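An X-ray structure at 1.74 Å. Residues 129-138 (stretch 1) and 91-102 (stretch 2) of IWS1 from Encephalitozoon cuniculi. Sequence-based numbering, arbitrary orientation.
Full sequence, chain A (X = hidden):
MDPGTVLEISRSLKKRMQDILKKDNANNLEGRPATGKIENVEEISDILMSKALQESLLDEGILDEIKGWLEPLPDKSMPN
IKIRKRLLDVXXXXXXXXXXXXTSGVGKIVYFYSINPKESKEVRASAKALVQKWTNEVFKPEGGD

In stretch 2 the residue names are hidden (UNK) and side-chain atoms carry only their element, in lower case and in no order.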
# COMPACT_ATOMS: atom_id res chain seq x y z
N ALA A 129 -5.58 -12.58 0.85
CA ALA A 129 -6.07 -12.62 2.22
C ALA A 129 -6.37 -11.20 2.77
O ALA A 129 -7.36 -10.96 3.51
CB ALA A 129 -5.04 -13.35 3.09
N LEU A 130 -5.52 -10.25 2.39
CA LEU A 130 -5.70 -8.89 2.81
C LEU A 130 -6.98 -8.30 2.15
O LEU A 130 -7.77 -7.61 2.81
CB LEU A 130 -4.45 -8.10 2.41
CG LEU A 130 -4.20 -6.77 3.05
CD1 LEU A 130 -4.27 -6.85 4.60
CD2 LEU A 130 -2.78 -6.30 2.61
N VAL A 131 -7.19 -8.60 0.86
CA VAL A 131 -8.44 -8.16 0.19
C VAL A 131 -9.62 -8.78 0.91
O VAL A 131 -10.63 -8.12 1.17
CB VAL A 131 -8.48 -8.55 -1.33
CG1 VAL A 131 -9.87 -8.31 -1.99
CG2 VAL A 131 -7.44 -7.81 -2.11
N GLN A 132 -9.55 -10.07 1.25
CA GLN A 132 -10.68 -10.69 1.91
C GLN A 132 -10.94 -10.08 3.29
O GLN A 132 -12.08 -9.99 3.69
CB GLN A 132 -10.52 -12.22 2.01
CG GLN A 132 -10.63 -12.83 0.59
CD GLN A 132 -11.79 -12.21 -0.27
OE1 GLN A 132 -11.53 -11.45 -1.21
NE2 GLN A 132 -13.04 -12.53 0.09
N LYS A 133 -9.88 -9.70 4.00
CA LYS A 133 -10.02 -9.05 5.32
C LYS A 133 -10.72 -7.70 5.17
O LYS A 133 -11.71 -7.40 5.89
CB LYS A 133 -8.64 -8.79 5.93
CG LYS A 133 -8.71 -8.12 7.34
CD LYS A 133 -7.28 -7.95 7.90
CE LYS A 133 -7.31 -7.24 9.24
NZ LYS A 133 -5.89 -7.12 9.69
N TRP A 134 -10.20 -6.89 4.27
CA TRP A 134 -10.77 -5.54 4.04
C TRP A 134 -12.17 -5.58 3.44
O TRP A 134 -12.96 -4.63 3.64
CB TRP A 134 -9.87 -4.74 3.14
CG TRP A 134 -8.55 -4.43 3.79
CD1 TRP A 134 -8.23 -4.57 5.12
CD2 TRP A 134 -7.38 -3.95 3.14
NE1 TRP A 134 -6.90 -4.21 5.32
CE2 TRP A 134 -6.36 -3.83 4.12
CE3 TRP A 134 -7.08 -3.63 1.81
CZ2 TRP A 134 -5.06 -3.36 3.81
CZ3 TRP A 134 -5.78 -3.17 1.51
CH2 TRP A 134 -4.80 -3.04 2.51
N THR A 135 -12.50 -6.66 2.71
CA THR A 135 -13.91 -6.80 2.21
C THR A 135 -14.93 -6.80 3.34
O THR A 135 -16.06 -6.33 3.14
CB THR A 135 -14.09 -8.02 1.27
OG1 THR A 135 -13.19 -7.87 0.17
CG2 THR A 135 -15.56 -8.15 0.78
N ASN A 136 -14.55 -7.29 4.52
CA ASN A 136 -15.41 -7.18 5.68
C ASN A 136 -15.84 -5.76 5.98
O ASN A 136 -16.94 -5.60 6.52
CB ASN A 136 -14.78 -7.79 6.93
CG ASN A 136 -14.73 -9.29 6.88
OD1 ASN A 136 -15.74 -9.93 6.72
ND2 ASN A 136 -13.54 -9.84 7.00
N GLU A 137 -14.99 -4.77 5.69
CA GLU A 137 -15.33 -3.35 5.93
C GLU A 137 -16.47 -2.90 5.05
O GLU A 137 -17.21 -1.94 5.37
CB GLU A 137 -14.11 -2.44 5.76
CG GLU A 137 -12.93 -2.85 6.63
CD GLU A 137 -13.22 -2.82 8.14
OE1 GLU A 137 -13.83 -1.85 8.61
OE2 GLU A 137 -12.83 -3.79 8.84
N VAL A 138 -16.67 -3.59 3.93
CA VAL A 138 -17.91 -3.35 3.15
C VAL A 138 -19.20 -3.76 3.89
O VAL A 138 -20.25 -3.11 3.76
CB VAL A 138 -17.79 -4.01 1.77
CG1 VAL A 138 -19.13 -3.96 0.99
CG2 VAL A 138 -16.70 -3.31 0.99
N UNK A 91 0.66 -3.91 6.37
CA UNK A 91 -0.78 -3.64 6.17
C UNK A 91 -1.66 -4.63 6.95
O UNK A 91 -2.69 -4.23 7.50
c UNK A 91 -1.09 -3.70 4.67
c UNK A 91 -0.69 -2.81 2.45
c UNK A 91 -0.55 -2.52 3.88
c UNK A 91 -1.28 -1.20 4.21
N UNK A 92 -1.22 -5.88 7.04
CA UNK A 92 -2.00 -6.93 7.69
C UNK A 92 -2.17 -6.62 9.18
O UNK A 92 -3.19 -7.04 9.82
c UNK A 92 -1.28 -11.70 8.81
c UNK A 92 -2.04 -9.42 8.14
c UNK A 92 -1.30 -8.30 7.54
c UNK A 92 -1.36 -10.70 7.70
n UNK A 92 -0.60 -12.92 8.28
N UNK A 93 -1.20 -5.90 9.73
CA UNK A 93 -1.16 -5.62 11.17
C UNK A 93 -1.96 -4.38 11.57
O UNK A 93 -2.14 -4.14 12.76
o UNK A 93 0.83 -4.18 11.33
c UNK A 93 0.28 -5.43 11.74
c UNK A 93 1.23 -6.59 11.35
N UNK A 94 -2.40 -3.60 10.59
CA UNK A 94 -3.05 -2.31 10.87
C UNK A 94 -4.57 -2.39 10.98
O UNK A 94 -5.22 -3.16 10.23
c UNK A 94 0.57 1.03 9.17
c UNK A 94 -2.66 -1.31 9.76
s UNK A 94 -0.77 0.09 8.48
c UNK A 94 -1.23 -0.90 9.90
N UNK A 95 -5.16 -1.61 11.91
CA UNK A 95 -6.61 -1.60 12.08
C UNK A 95 -7.22 -0.64 11.04
O UNK A 95 -7.62 0.48 11.38
c UNK A 95 -6.52 -3.00 16.91
n UNK A 95 -6.95 -2.80 18.36
c UNK A 95 -7.01 -1.21 13.51
c UNK A 95 -7.09 -1.97 15.93
c UNK A 95 -6.59 -2.25 14.53
N UNK A 96 -7.34 -1.15 9.82
CA UNK A 96 -7.76 -0.39 8.63
C UNK A 96 -9.26 -0.50 8.40
O UNK A 96 -9.81 -1.62 8.33
c UNK A 96 -7.49 -0.28 6.15
c UNK A 96 -6.92 -0.82 7.43
c UNK A 96 -4.46 -1.00 6.60
c UNK A 96 -5.46 -0.35 7.61
N UNK A 97 -9.92 0.64 8.29
CA UNK A 97 -11.36 0.65 8.22
C UNK A 97 -11.78 1.31 6.92
O UNK A 97 -10.95 1.83 6.17
c UNK A 97 -11.29 1.24 11.96
n UNK A 97 -11.54 -0.67 10.92
n UNK A 97 -11.04 0.19 12.82
c UNK A 97 -11.98 1.35 9.44
c UNK A 97 -11.62 0.70 10.76
c UNK A 97 -11.20 -0.95 12.17
N UNK A 98 -13.09 1.28 6.66
CA UNK A 98 -13.62 1.82 5.40
C UNK A 98 -13.06 3.18 4.98
O UNK A 98 -12.66 3.36 3.84
c UNK A 98 -15.15 1.86 5.53
c UNK A 98 -15.84 2.56 4.36
c UNK A 98 -17.36 2.66 4.60
n UNK A 98 -18.01 2.67 7.05
c UNK A 98 -17.74 3.51 5.82
N UNK A 99 -13.05 4.15 5.90
CA UNK A 99 -12.63 5.51 5.59
C UNK A 99 -11.18 5.60 5.19
O UNK A 99 -10.84 6.30 4.24
c UNK A 99 -12.93 6.46 6.76
c UNK A 99 -15.00 5.45 8.00
o UNK A 99 -14.22 4.54 8.50
c UNK A 99 -14.44 6.58 7.10
o UNK A 99 -16.25 5.49 8.19
N UNK A 100 -10.32 4.83 5.86
CA UNK A 100 -8.91 4.75 5.48
C UNK A 100 -8.72 4.23 4.05
O UNK A 100 -7.86 4.72 3.32
c UNK A 100 -8.15 3.77 6.41
c UNK A 100 -7.93 5.28 8.50
n UNK A 100 -8.16 5.07 9.84
n UNK A 100 -8.57 3.21 8.83
c UNK A 100 -8.23 4.13 7.86
c UNK A 100 -8.55 3.81 10.01
N UNK A 101 -9.52 3.22 3.68
CA UNK A 101 -9.42 2.58 2.36
C UNK A 101 -9.96 3.51 1.26
O UNK A 101 -9.33 3.65 0.19
c UNK A 101 -8.17 -0.26 2.67
c UNK A 101 -10.52 -0.95 3.49
c UNK A 101 -10.19 1.26 2.37
c UNK A 101 -9.55 0.19 3.27
N UNK A 102 -11.08 4.17 1.52
CA UNK A 102 -11.69 5.03 0.48
C UNK A 102 -10.75 6.18 0.17
O UNK A 102 -10.44 6.44 -1.01
c UNK A 102 -13.64 6.54 -0.09
c UNK A 102 -13.08 5.48 0.88
c UNK A 102 -14.00 4.26 0.94
O HOH W 1 -5.39 -4.71 7.78

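Position 91 carries four side-chain carbons forked at the second, on a helix entering from earlier in the chain. Its CB lies 3.7 Å from Leu-130 CD2 and 4.1 Å from Trp-134 CZ2, where this CB sits at the edge of the indole, near its plane. The fork beyond an unbranched CB identifies Leu-91.

Position 92 has four carbons in a row ending in nitrogen, the pattern of lysine: Lys-92. Its CB points sideways and the chain end leads away, so the contact falls nearer the backbone, with CA 3.8 Å from Leu-130 CD1. The carbonyl O is 2.7 Å from Lys-133 NZ.

At 93 one carbon bears an oxygen and a carbon, which defines Thr-93. It points away from stretch 1, and its hydroxyl bonds elsewhere in the structure.

Position 94 shows two carbons, a sulfur and a final carbon, unbranched: Met-94. The side chain stays 6.6 Å or more from stretch 1. Its N donates to Leu-91 O at 3.2 Å, a bond within the turn of stretch 2, while its O is linked to stretch 1 through water 1.

Position 95 again has four carbons and a terminal nitrogen. This is Lys-95, fully extended beyond chi1, pointing away from stretch 1 and making no contact with it.

At 96 four carbons fork at the first, one arm being two carbons long, so the residue is Ile-96. Its CD1 comes within 3.7 Å of Trp-134 CZ2, while CG2 lies over a face of the indole.

Position 97 has one carbon leading to a five-membered ring of three carbons and two nitrogens: His-97. Its ND1 donates a weak hydrogen bond to Glu-137 OE1 (3.5 Å, 133°). The residue occupies the N-cap position before the next helix.

Position 98, four carbons ending in nitrogen, is Lys-98. Its CB is 4.4 Å from Glu-137 CB. Its backbone N, 3.8 Å from Glu-137 OE1, is buried without a partner in the model.

At 99 the third of three carbons carries two oxygens, giving Glu-99; its OE2 forms a salt bridge with Lys-98 NZ at 3.5 Å, and its side chain makes no contact with stretch 1. At 100 one carbon and another ring of three carbons and two nitrogens give His-100, too distant to touch stretch 1; its ND1 accepts a hydrogen bond from His-97 N at 3.0 Å.

Position 101 has four carbons forked at the second: Leu-101. Its CD2 sits 3.9 Å from the centroid of the Trp-134 six-membered ring, 20° off the normal, a CH-pi contact over the face. Position 102, one carbon carrying two more, is Val-102, out of reach.

The contact buries 521 Å², both sides summed, with Trp-134 and Glu-137 the most covered residues. Leu-101 and Ile-96 pack over one face of Trp-134 and Leu-91 at the edge; Glu-137 lies against 96 to 98, weakly bonded by His-97. Water 1 accepts from Trp-134 NE1 (2.9 Å) and Lys-133 NZ (3.1 Å) while donating to Leu-91 O (2.8 Å) and Met-94 O (2.9 Å), thereby tying the turn to the helix of stretch 1.

Stretch 2, residues 91-102: LKTMKIHKEHLV
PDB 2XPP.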